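6-phosphogluconate dehydrogenase, NAD-binding (Geobacter metallireducens, PDB 3PEF) reduces succinic semialdehyde to gamma-hydroxybutyrate with a nicotinamide cofactor and is a beta-hydroxyacid dehydrogenase, caught here with bound NADP+. Local coordinates at residues 79-82 against 83-87; 196-199 against 200-203; 204-208 against 209-213; 221-225 against 226-230; 245-248 against 249-253. The protein carries 2 engineered substitutions. One frame throughout, in Å; residues are numbered along the deposited sequence.

In the fold
All five contacts are local turns and helix ends. Interaction 1 belongs to the cofactor-binding Rossmann domain, with Gly80 about 10 Å from the nearest part of the bound NADP; the other four lie in the helical C-terminal domain. Interactions 2 and 3 are the start and the end of helix 199-208, their centres about 13 Å apart, and both meet the second subunit. Interaction 4, which closes helix 214-224, is tied to interaction 2 by the salt bridge from Arg224 NH1 to Asp200 OD1 (3.2 Å). Interaction 5 ends helix 234-251. Its centre is about 32 Å from that of interaction 1, and its Leu247 side chain lies about 9 Å from that of Lys171, the predicted active-site residue.

Interaction 1: 79-82 against 83-87; sequences HGVL and EGIGE
Glu83 reaches back over the turn to the backbone of His79. Its CB sits 3.4 Å from Gly80 O, and CG, anti to the carbonyl carbon (chi1 -71°), continues past Gly80 in an extended chain. The carboxylate ends at His79, where OE2 accepts from the backbone N at 3.0 Å, the donor standing well above the carboxylate plane. OE1 passes His79 CA at 3.3 Å. The imidazole lies obliquely to the carboxylate, with ND1 still 4.1 Å from OE1, so it is the backbone of His79 that the glutamate grips.

The residues that follow His79 form a single helical turn. Val81 O receives both Gly84 N and Ile85 N, each at 2.9 Å, the first from above the carbonyl plane and the second nearly along the C=O axis. Glu83 N adds a weak bond to Gly80 O. Ile85 turns its CB toward the turn and brushes Val81 CG1, and both valine and isoleucine rest on Val55 of helix 54-57. One water donates to Leu82 O and Ile85 O, bridging the carbonyls. The arrangement is a short, weakly bonded helix of about one turn, leading toward strand 90-93 of the Rossmann-type NADP-binding domain.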
loop_
_atom_site.group_PDB
_atom_site.type_symbol
_atom_site.label_atom_id
_atom_site.label_comp_id
_atom_site.label_asym_id
_atom_site.label_seq_id
_atom_site.Cartn_x
_atom_site.Cartn_y
_atom_site.Cartn_z
ATOM N N HIS A 79 28.980 1.380 32.183
ATOM C CA HIS A 79 30.222 1.766 31.521
ATOM C C HIS A 79 29.926 2.617 30.281
ATOM O O HIS A 79 30.750 2.719 29.373
ATOM C CB HIS A 79 31.053 0.532 31.124
ATOM C CG HIS A 79 31.222 -0.471 32.221
ATOM N ND1 HIS A 79 31.791 -0.160 33.437
ATOM C CD2 HIS A 79 30.899 -1.785 32.282
ATOM C CE1 HIS A 79 31.806 -1.236 34.202
ATOM N NE2 HIS A 79 31.275 -2.236 33.523
ATOM N N GLY A 80 28.757 3.240 30.257
ATOM C CA GLY A 80 28.337 4.006 29.099
ATOM C C GLY A 80 28.864 5.424 29.050
ATOM O O GLY A 80 29.575 5.872 29.951
ATOM N N VAL A 81 28.500 6.132 27.985
ATOM C CA VAL A 81 28.959 7.491 27.765
ATOM C C VAL A 81 28.659 8.392 28.971
ATOM O O VAL A 81 29.508 9.164 29.402
ATOM C CB VAL A 81 28.343 8.070 26.481
ATOM C CG1 VAL A 81 28.556 9.601 26.399
ATOM C CG2 VAL A 81 28.938 7.369 25.266
ATOM N N LEU A 82 27.459 8.274 29.521
ATOM C CA LEU A 82 27.035 9.120 30.642
ATOM C C LEU A 82 27.915 8.930 31.891
ATOM O O LEU A 82 28.141 9.868 32.648
ATOM C CB LEU A 82 25.562 8.845 30.975
ATOM C CG LEU A 82 24.522 9.951 30.737
ATOM C CD1 LEU A 82 24.891 10.873 29.590
ATOM C CD2 LEU A 82 23.117 9.387 30.561
ATOM N N GLU A 83 28.420 7.722 32.099
ATOM C CA GLU A 83 29.323 7.472 33.223
ATOM C C GLU A 83 30.659 8.209 33.088
ATOM O O GLU A 83 31.373 8.412 34.073
ATOM C CB GLU A 83 29.577 5.971 33.381
ATOM C CG GLU A 83 28.389 5.163 33.893
ATOM C CD GLU A 83 28.774 3.740 34.307
ATOM O OE1 GLU A 83 29.987 3.439 34.389
ATOM O OE2 GLU A 83 27.863 2.923 34.559
ATOM N N GLY A 84 30.998 8.621 31.871
ATOM C CA GLY A 84 32.326 9.142 31.608
ATOM C C GLY A 84 32.421 10.584 31.135
ATOM O O GLY A 84 33.482 11.200 31.238
ATOM N N ILE A 85 31.332 11.123 30.599
ATOM C CA ILE A 85 31.381 12.472 30.041
ATOM C C ILE A 85 31.277 13.541 31.137
ATOM O O ILE A 85 30.751 13.286 32.224
ATOM C CB ILE A 85 30.281 12.692 28.966
ATOM C CG1 ILE A 85 30.621 13.894 28.076
ATOM C CG2 ILE A 85 28.899 12.835 29.611
ATOM C CD1 ILE A 85 30.604 13.597 26.576
ATOM N N GLY A 86 31.781 14.736 30.842
ATOM C CA GLY A 86 31.737 15.845 31.779
ATOM C C GLY A 86 32.752 16.928 31.454
ATOM O O GLY A 86 33.528 16.809 30.494
ATOM N N GLU A 87 32.738 17.996 32.248
ATOM C CA GLU A 87 33.708 19.073 32.099
ATOM C C GLU A 87 33.790 19.592 30.660
ATOM O O GLU A 87 34.864 19.972 30.181
ATOM C CB GLU A 87 35.088 18.602 32.557
ATOM C CG GLU A 87 35.090 17.888 33.900
ATOM C CD GLU A 87 36.456 17.324 34.244
ATOM O OE1 GLU A 87 36.626 16.084 34.186
ATOM O OE2 GLU A 87 37.364 18.122 34.559
HETATM O O HOH W 1 29.984 11.419 33.933
#

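Interaction 2: 196-199 against 200-203; sequences GLAT and DAIL
Leu203 N meets Thr199 O at 2.9 Å in a nearly straight bond (167°), the donor tilted slightly from the carbonyl plane. One residue earlier, Ile202 N donates to Ala198 O at 3.2 Å in the carbonyl plane, while Ala201 N makes a weaker, more bent bond to the same oxygen. These two carbonyls take up the first amides of helix 199-208. Ala198 thus stands at the N-cap position, and its contribution across the contact is a backbone carbonyl.

The hydroxyl of Thr199 lies between its backbone N and carbonyl carbon (chi1 73°), which puts OG1 beside Asp200 N at an angle too poor for a hydrogen bond. Packing begins at the carbonyls: Leu203 CB lies 3.4 Å from Thr199 O, and Ala201 CB is equally near Ala198 O. Farther out, Ile202 has CG1 anti to its carbonyl carbon (chi1 -60°), sending CD1 back along the chain to meet Leu197 CB at 3.9 Å. Here the incoming loop lies against the helix start.

Asp200 OD1 forms a salt bridge with Arg224 of helix 214-224. Ile202 and Leu203 both lie on Leu189 of helix 166-194. Leu197 packs on Lys166, and Ala201 and Ile202 on Met170, of the second subunit, so the helix start is wedged between helix 166-194 of its own chain and the second subunit.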
loop_
_atom_site.group_PDB
_atom_site.type_symbol
_atom_site.label_atom_id
_atom_site.label_comp_id
_atom_site.label_asym_id
_atom_site.label_seq_id
_atom_site.Cartn_x
_atom_site.Cartn_y
_atom_site.Cartn_z
ATOM N N GLY A 196 10.116 -9.545 -20.851
ATOM C CA GLY A 196 11.069 -9.932 -21.877
ATOM C C GLY A 196 12.033 -8.843 -22.334
ATOM O O GLY A 196 12.700 -9.000 -23.355
ATOM N N LEU A 197 12.112 -7.738 -21.598
ATOM C CA LEU A 197 13.117 -6.715 -21.884
ATOM C C LEU A 197 14.465 -7.098 -21.269
ATOM O O LEU A 197 14.510 -7.643 -20.166
ATOM C CB LEU A 197 12.669 -5.339 -21.352
ATOM C CG LEU A 197 11.439 -4.683 -21.990
ATOM C CD1 LEU A 197 11.012 -3.406 -21.251
ATOM C CD2 LEU A 197 11.685 -4.374 -23.464
ATOM N N ALA A 198 15.562 -6.809 -21.973
ATOM C CA ALA A 198 16.903 -6.973 -21.395
ATOM C C ALA A 198 17.201 -5.881 -20.349
ATOM O O ALA A 198 16.910 -4.702 -20.573
ATOM C CB ALA A 198 17.954 -6.955 -22.490
ATOM N N THR A 199 17.783 -6.262 -19.214
ATOM C CA THR A 199 17.995 -5.291 -18.139
ATOM C C THR A 199 18.976 -4.169 -18.534
ATOM O O THR A 199 18.817 -3.021 -18.122
ATOM C CB THR A 199 18.409 -5.959 -16.802
ATOM O OG1 THR A 199 19.754 -6.421 -16.884
ATOM C CG2 THR A 199 17.508 -7.132 -16.492
ATOM N N ASP A 200 19.978 -4.494 -19.344
ATOM C CA ASP A 200 20.891 -3.467 -19.854
ATOM C C ASP A 200 20.178 -2.392 -20.686
ATOM O O ASP A 200 20.548 -1.223 -20.647
ATOM C CB ASP A 200 22.021 -4.100 -20.675
ATOM C CG ASP A 200 23.198 -4.525 -19.817
ATOM O OD1 ASP A 200 23.290 -4.080 -18.648
ATOM O OD2 ASP A 200 24.036 -5.304 -20.315
ATOM N N ALA A 201 19.157 -2.788 -21.437
ATOM C CA ALA A 201 18.397 -1.832 -22.232
ATOM C C ALA A 201 17.606 -0.898 -21.307
ATOM O O ALA A 201 17.569 0.317 -21.501
ATOM C CB ALA A 201 17.463 -2.574 -23.178
ATOM N N ILE A 202 16.979 -1.478 -20.289
ATOM C CA ILE A 202 16.251 -0.683 -19.308
ATOM C C ILE A 202 17.156 0.311 -18.597
ATOM O O ILE A 202 16.803 1.485 -18.456
ATOM C CB ILE A 202 15.559 -1.573 -18.276
ATOM C CG1 ILE A 202 14.559 -2.490 -18.991
ATOM C CG2 ILE A 202 14.884 -0.707 -17.194
ATOM C CD1 ILE A 202 14.071 -3.630 -18.166
ATOM N N LEU A 203 18.317 -0.170 -18.157
ATOM C CA LEU A 203 19.327 0.648 -17.480
ATOM C C LEU A 203 19.774 1.814 -18.356
ATOM O O LEU A 203 19.893 2.962 -17.902
ATOM C CB LEU A 203 20.540 -0.219 -17.133
ATOM C CG LEU A 203 20.781 -0.618 -15.671
ATOM C CD1 LEU A 203 19.503 -0.668 -14.872
ATOM C CD2 LEU A 203 21.559 -1.940 -15.569
#

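Interaction 3: 204-208 against 209-213; sequences DVIGA and GAMAN
The peptide carbonyl of Ile206 is the flat group on which helix 199-208 meets the loop 209-213. Gly209 N approaches its oxygen from above the carbonyl plane, 61° out of it, and bonds at 3.1 Å. A water donates to the same Ile206 O at 2.7 Å and accepts from Met211 N, carrying the connection one step farther round the turn. Within the loop itself, the side-chain amide of Asn213 is also a flat group: ND2 gives a hydrogen bond to Met211 O at 2.9 Å, nearly in line with that C=O, with the oxygen tilted 19° from the amide plane. With OD1 bonded to Phe216 N in the next helix, both ends of the amide are held, and its rotation is probably fixed.

Ala212 lays its methyl over two carbonyls near the end of the helix, CB being 3.4 Å from Gly207 O and 3.6 Å from Ile206 O. A second water donates to Gly207 O and Gly209 O. The apolar side is looser, for Met211 CE lies 4.4 Å from Ile206 CG1.

The second subunit lies close by, with Met211 on its Met181 and Asp204 in a salt bridge to its Lys157. Residues Gly209 to Ala212 form a type I beta turn, which links the end of helix 199-208 to Asn213, the N-cap of helix 214-224, at a subunit interface.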
loop_
_atom_site.group_PDB
_atom_site.type_symbol
_atom_site.label_atom_id
_atom_site.label_comp_id
_atom_site.label_asym_id
_atom_site.label_seq_id
_atom_site.Cartn_x
_atom_site.Cartn_y
_atom_site.Cartn_z
ATOM N N ASP A 204 20.025 1.501 -19.623
ATOM C CA ASP A 204 20.487 2.479 -20.598
ATOM C C ASP A 204 19.443 3.569 -20.902
ATOM O O ASP A 204 19.798 4.732 -21.072
ATOM C CB ASP A 204 20.893 1.757 -21.881
ATOM C CG ASP A 204 21.417 2.703 -22.941
ATOM O OD1 ASP A 204 20.763 2.831 -23.999
ATOM O OD2 ASP A 204 22.481 3.320 -22.714
ATOM N N VAL A 205 18.166 3.196 -20.974
ATOM C CA VAL A 205 17.093 4.176 -21.179
ATOM C C VAL A 205 16.890 5.059 -19.947
ATOM O O VAL A 205 16.690 6.270 -20.063
ATOM C CB VAL A 205 15.731 3.499 -21.554
ATOM C CG1 VAL A 205 14.607 4.514 -21.550
ATOM C CG2 VAL A 205 15.811 2.839 -22.906
ATOM N N ILE A 206 16.939 4.463 -18.760
ATOM C CA ILE A 206 16.814 5.257 -17.543
ATOM C C ILE A 206 17.986 6.235 -17.387
ATOM O O ILE A 206 17.799 7.414 -17.059
ATOM C CB ILE A 206 16.685 4.361 -16.307
ATOM C CG1 ILE A 206 15.306 3.688 -16.315
ATOM C CG2 ILE A 206 16.871 5.173 -15.040
ATOM C CD1 ILE A 206 15.145 2.640 -15.269
ATOM N N GLY A 207 19.190 5.747 -17.648
ATOM C CA GLY A 207 20.386 6.558 -17.494
ATOM C C GLY A 207 20.483 7.714 -18.474
ATOM O O GLY A 207 21.290 8.626 -18.287
ATOM N N ALA A 208 19.649 7.686 -19.510
ATOM C CA ALA A 208 19.674 8.729 -20.528
ATOM C C ALA A 208 18.681 9.848 -20.216
ATOM O O ALA A 208 18.777 10.932 -20.772
ATOM C CB ALA A 208 19.381 8.128 -21.912
ATOM N N GLY A 209 17.726 9.573 -19.330
ATOM C CA GLY A 209 16.618 10.488 -19.087
ATOM C C GLY A 209 16.725 11.265 -17.790
ATOM O O GLY A 209 17.783 11.323 -17.182
ATOM N N ALA A 210 15.614 11.853 -17.356
ATOM C CA ALA A 210 15.639 12.819 -16.252
ATOM C C ALA A 210 15.717 12.169 -14.866
ATOM O O ALA A 210 15.941 12.850 -13.856
ATOM C CB ALA A 210 14.431 13.753 -16.334
ATOM N N MET A 211 15.521 10.859 -14.820
ATOM C CA MET A 211 15.582 10.144 -13.561
ATOM C C MET A 211 16.989 9.680 -13.240
ATOM O O MET A 211 17.252 9.256 -12.117
ATOM C CB MET A 211 14.677 8.921 -13.609
ATOM C CG MET A 211 13.207 9.220 -13.539
ATOM S SD MET A 211 12.341 7.638 -13.466
ATOM C CE MET A 211 12.685 6.995 -15.095
ATOM N N ALA A 212 17.879 9.712 -14.227
ATOM C CA ALA A 212 19.238 9.190 -14.036
ATOM C C ALA A 212 19.872 9.691 -12.742
ATOM O O ALA A 212 19.815 10.882 -12.431
ATOM C CB ALA A 212 20.126 9.545 -15.225
ATOM N N ASN A 213 20.479 8.783 -11.984
ATOM C CA ASN A 213 21.167 9.161 -10.742
ATOM C C ASN A 213 22.258 8.156 -10.432
ATOM O O ASN A 213 22.202 7.027 -10.907
ATOM C CB ASN A 213 20.191 9.324 -9.556
ATOM C CG ASN A 213 19.441 8.019 -9.193
ATOM O OD1 ASN A 213 19.956 7.161 -8.461
ATOM N ND2 ASN A 213 18.217 7.885 -9.690
HETATM O O HOH W 2 15.383 8.662 -16.718
HETATM O O HOH W 3 20.511 11.350 -18.176
#

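Interaction 4: 221-225 against 226-230; sequences GLIRD and RNFAP
Arg226 bends back over the helix end it has just left, so that its backbone and its side chain both turn to the carbonyl of Ile223. Its N donates to Ile223 O at 2.8 Å, standing 68° out of the carbonyl plane, and NE adds a weak bond to the same oxygen. The bends at chi2 (-80°) and chi3 bring the guanidinium round to this point, and NH2 goes on to a salt bridge with Glu193 of helix 166-194. With positive phi at Arg226, the bonds from Arg226 N to Ile223 O and from Asn227 N to Leu222 O (2.9 Å) make a Schellman motif.

Asn227 lies alongside Leu222, its ND2 3.7 Å from Leu222 CD2. On the amide's other branch, OD1 accepts from Ala229 N at 3.1 Å in an almost straight bond, an Asx turn that directs the chain out of the cap. An alanine in place of Asn227 would remove this acceptor, is likely to leave Ala229 N without its mate, and would probably open a gap beside Leu222 CD2. Deeper in, Phe228 CE1 meets Ile223 CG1 obliquely at 4.1 Å.

On the helix itself, Arg224 NE reaches Asp225 OD1 at 3.2 Å in a salt bridge. The oxygen lies in the guanidinium plane, but the nitrogen stands 49° out of the carboxylate plane, and Gly221 O sits over one face of the guanidinium. Arg226, whose N and NE both turn to Ile223 O, probably helps to satisfy the carbonyls at this helix end, while its salt bridge ties the end to helix 166-194.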
loop_
_atom_site.group_PDB
_atom_site.type_symbol
_atom_site.label_atom_id
_atom_site.label_comp_id
_atom_site.label_asym_id
_atom_site.label_seq_id
_atom_site.Cartn_x
_atom_site.Cartn_y
_atom_site.Cartn_z
ATOM N N GLY A 221 23.748 -1.875 -11.906
ATOM C CA GLY A 221 24.788 -2.744 -12.426
ATOM C C GLY A 221 24.979 -3.945 -11.515
ATOM O O GLY A 221 25.062 -5.080 -11.983
ATOM N N LEU A 222 25.039 -3.695 -10.206
ATOM C CA LEU A 222 25.265 -4.769 -9.249
ATOM C C LEU A 222 24.092 -5.722 -9.270
ATOM O O LEU A 222 24.247 -6.933 -9.151
ATOM C CB LEU A 222 25.475 -4.204 -7.848
ATOM C CG LEU A 222 26.718 -3.334 -7.725
ATOM C CD1 LEU A 222 26.724 -2.629 -6.372
ATOM C CD2 LEU A 222 27.977 -4.203 -7.916
ATOM N N ILE A 223 22.761 -5.312 -9.406
ATOM C CA ILE A 223 21.590 -6.146 -9.588
ATOM C C ILE A 223 21.722 -7.030 -10.821
ATOM O O ILE A 223 21.548 -8.253 -10.763
ATOM C CB ILE A 223 20.321 -5.279 -9.695
ATOM C CG1 ILE A 223 20.052 -4.563 -8.369
ATOM C CG2 ILE A 223 19.126 -6.129 -10.098
ATOM C CD1 ILE A 223 18.987 -3.493 -8.460
ATOM N N ARG A 224 22.094 -6.343 -11.890
ATOM C CA ARG A 224 22.321 -7.126 -13.096
ATOM C C ARG A 224 23.318 -8.260 -12.853
ATOM O O ARG A 224 23.140 -9.363 -13.360
ATOM C CB ARG A 224 22.838 -6.226 -14.218
ATOM C CG ARG A 224 22.994 -6.938 -15.550
ATOM C CD ARG A 224 23.965 -6.197 -16.434
ATOM N NE ARG A 224 25.195 -5.917 -15.699
ATOM C CZ ARG A 224 25.730 -4.707 -15.557
ATOM N NH1 ARG A 224 25.151 -3.649 -16.120
ATOM N NH2 ARG A 224 26.852 -4.555 -14.858
ATOM N N ASP A 225 24.360 -7.983 -12.069
ATOM C CA ASP A 225 25.395 -8.976 -11.744
ATOM C C ASP A 225 25.024 -9.865 -10.549
ATOM O O ASP A 225 25.766 -10.786 -10.188
ATOM C CB ASP A 225 26.725 -8.267 -11.454
ATOM C CG ASP A 225 27.277 -7.543 -12.666
ATOM O OD1 ASP A 225 26.865 -7.890 -13.800
ATOM O OD2 ASP A 225 28.120 -6.630 -12.484
ATOM N N ARG A 226 23.883 -9.589 -9.932
ATOM C CA ARG A 226 23.465 -10.336 -8.755
ATOM C C ARG A 226 24.539 -10.280 -7.662
ATOM O O ARG A 226 24.747 -11.242 -6.925
ATOM C CB ARG A 226 23.154 -11.795 -9.128
ATOM C CG ARG A 226 22.052 -11.968 -10.185
ATOM C CD ARG A 226 20.642 -11.843 -9.596
ATOM N NE ARG A 226 19.787 -10.980 -10.414
ATOM C CZ ARG A 226 19.064 -11.389 -11.456
ATOM N NH1 ARG A 226 19.077 -12.661 -11.822
ATOM N NH2 ARG A 226 18.331 -10.525 -12.137
ATOM N N ASN A 227 25.221 -9.146 -7.561
ATOM C CA ASN A 227 26.175 -8.905 -6.478
ATOM C C ASN A 227 25.508 -8.018 -5.418
ATOM O O ASN A 227 25.192 -6.852 -5.674
ATOM C CB ASN A 227 27.444 -8.246 -7.037
ATOM C CG ASN A 227 28.417 -7.815 -5.951
ATOM O OD1 ASN A 227 28.207 -8.066 -4.763
ATOM N ND2 ASN A 227 29.495 -7.166 -6.360
ATOM N N PHE A 228 25.280 -8.573 -4.234
ATOM C CA PHE A 228 24.568 -7.845 -3.188
ATOM C C PHE A 228 25.417 -7.716 -1.930
ATOM O O PHE A 228 24.891 -7.673 -0.812
ATOM C CB PHE A 228 23.238 -8.537 -2.877
ATOM C CG PHE A 228 22.298 -8.575 -4.048
ATOM C CD1 PHE A 228 21.629 -7.426 -4.449
ATOM C CD2 PHE A 228 22.098 -9.751 -4.755
ATOM C CE1 PHE A 228 20.773 -7.449 -5.526
ATOM C CE2 PHE A 228 21.248 -9.783 -5.837
ATOM C CZ PHE A 228 20.576 -8.629 -6.222
ATOM N N ALA A 229 26.737 -7.682 -2.108
ATOM C CA ALA A 229 27.631 -7.462 -0.972
ATOM C C ALA A 229 27.210 -6.158 -0.296
ATOM O O ALA A 229 26.937 -5.162 -0.979
ATOM C CB ALA A 229 29.089 -7.393 -1.426
ATOM N N PRO A 230 27.141 -6.160 1.044
ATOM C CA PRO A 230 26.541 -5.043 1.785
ATOM C C PRO A 230 27.352 -3.748 1.739
ATOM O O PRO A 230 28.503 -3.722 2.130
ATOM C CB PRO A 230 26.475 -5.569 3.221
ATOM C CG PRO A 230 27.567 -6.628 3.280
ATOM C CD PRO A 230 27.551 -7.264 1.932
#

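Interaction 5: 245-248 against 249-253; sequences VALG and DRVGQ
Leu247 points its CD1 at two side chains of the following turn. Its CG is anti to the backbone N (chi1 -179°), which swings CD1 to 3.4 Å from Arg250 NH2 and 4.1 Å from Val251 CG1. Arg250 leaves the helix extended and then bends at chi3 (76°), crossing the leucine obliquely; Val251 CG1 lies over one face of its guanidinium, offset toward the rim. NH2 finds its charge partner in Glu169 of helix 166-194.

Val251 has CG1 anti to the carbonyl carbon (chi1 -61°), so that this methyl faces Leu247 CD1 while CG2 comes to 3.4 Å from Leu247 O. With a glycine in place of Val251, Leu247 CD1 would probably lose its apolar neighbour and the Arg250 guanidinium the methyl over one face. Asp249 sends its carboxylate outward to Arg242 and Gln238 of the third subunit.

The helical bonds run on to Val251 N, which meets Leu247 O at 2.9 Å. Gln253 N then closes on Gly248 O at 2.7 Å, where a side chain on Gly248 would clash with Gln253 O. Gly252, with positive phi, completes a Schellman motif ending helix 234-251, where Leu247 and Val251 also pack on Leu191 of the second subunit.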
loop_
_atom_site.group_PDB
_atom_site.type_symbol
_atom_site.label_atom_id
_atom_site.label_comp_id
_atom_site.label_asym_id
_atom_site.label_seq_id
_atom_site.Cartn_x
_atom_site.Cartn_y
_atom_site.Cartn_z
ATOM N N VAL A 245 8.302 6.376 9.053
ATOM C CA VAL A 245 6.874 6.164 9.265
ATOM C C VAL A 245 6.447 6.585 10.685
ATOM O O VAL A 245 5.399 7.200 10.869
ATOM C CB VAL A 245 6.466 4.708 8.947
ATOM C CG1 VAL A 245 4.988 4.460 9.283
ATOM C CG2 VAL A 245 6.715 4.426 7.495
ATOM N N ALA A 246 7.269 6.312 11.693
ATOM C CA ALA A 246 6.914 6.777 13.039
ATOM C C ALA A 246 6.952 8.307 13.118
ATOM O O ALA A 246 6.140 8.928 13.810
ATOM C CB ALA A 246 7.837 6.151 14.097
ATOM N N LEU A 247 7.891 8.921 12.400
ATOM C CA LEU A 247 7.947 10.373 12.344
ATOM C C LEU A 247 6.654 10.901 11.709
ATOM O O LEU A 247 6.016 11.822 12.239
ATOM C CB LEU A 247 9.169 10.842 11.549
ATOM C CG LEU A 247 9.336 12.365 11.434
ATOM C CD1 LEU A 247 9.427 13.023 12.817
ATOM C CD2 LEU A 247 10.554 12.689 10.621
ATOM N N GLY A 248 6.259 10.293 10.591
ATOM C CA GLY A 248 4.990 10.609 9.947
ATOM C C GLY A 248 3.785 10.504 10.880
ATOM O O GLY A 248 2.899 11.368 10.891
ATOM N N ASP A 249 3.753 9.424 11.654
ATOM C CA ASP A 249 2.702 9.210 12.633
ATOM C C ASP A 249 2.684 10.397 13.584
ATOM O O ASP A 249 1.642 10.998 13.812
ATOM C CB ASP A 249 2.964 7.901 13.405
ATOM C CG ASP A 249 1.788 7.485 14.292
ATOM O OD1 ASP A 249 1.429 6.290 14.277
ATOM O OD2 ASP A 249 1.228 8.336 15.011
ATOM N N ARG A 250 3.856 10.744 14.121
ATOM C CA ARG A 250 3.946 11.815 15.105
ATOM C C ARG A 250 3.580 13.205 14.570
ATOM O O ARG A 250 2.911 13.975 15.249
ATOM C CB ARG A 250 5.333 11.865 15.770
ATOM C CG ARG A 250 5.510 13.109 16.659
ATOM C CD ARG A 250 6.815 13.120 17.447
ATOM N NE ARG A 250 7.996 13.459 16.646
ATOM C CZ ARG A 250 8.372 14.699 16.335
ATOM N NH1 ARG A 250 7.650 15.740 16.727
ATOM N NH2 ARG A 250 9.466 14.900 15.616
ATOM N N VAL A 251 4.022 13.551 13.369
ATOM C CA VAL A 251 3.757 14.907 12.906
ATOM C C VAL A 251 2.486 15.029 12.076
ATOM O O VAL A 251 2.231 16.087 11.511
ATOM C CB VAL A 251 4.927 15.515 12.105
ATOM C CG1 VAL A 251 6.172 15.589 12.972
ATOM C CG2 VAL A 251 5.156 14.731 10.811
ATOM N N GLY A 252 1.703 13.954 11.991
ATOM C CA GLY A 252 0.447 13.991 11.257
ATOM C C GLY A 252 0.585 13.906 9.742
ATOM O O GLY A 252 -0.162 14.550 9.008
ATOM N N GLN A 253 1.526 13.103 9.259
ATOM C CA GLN A 253 1.688 12.933 7.817
ATOM C C GLN A 253 1.493 11.487 7.371
ATOM O O GLN A 253 2.357 10.640 7.621
ATOM C CB GLN A 253 3.079 13.403 7.378
ATOM C CG GLN A 253 3.357 13.244 5.885
ATOM C CD GLN A 253 2.555 14.236 5.069
ATOM O OE1 GLN A 253 2.626 15.439 5.308
ATOM N NE2 GLN A 253 1.791 13.740 4.106
#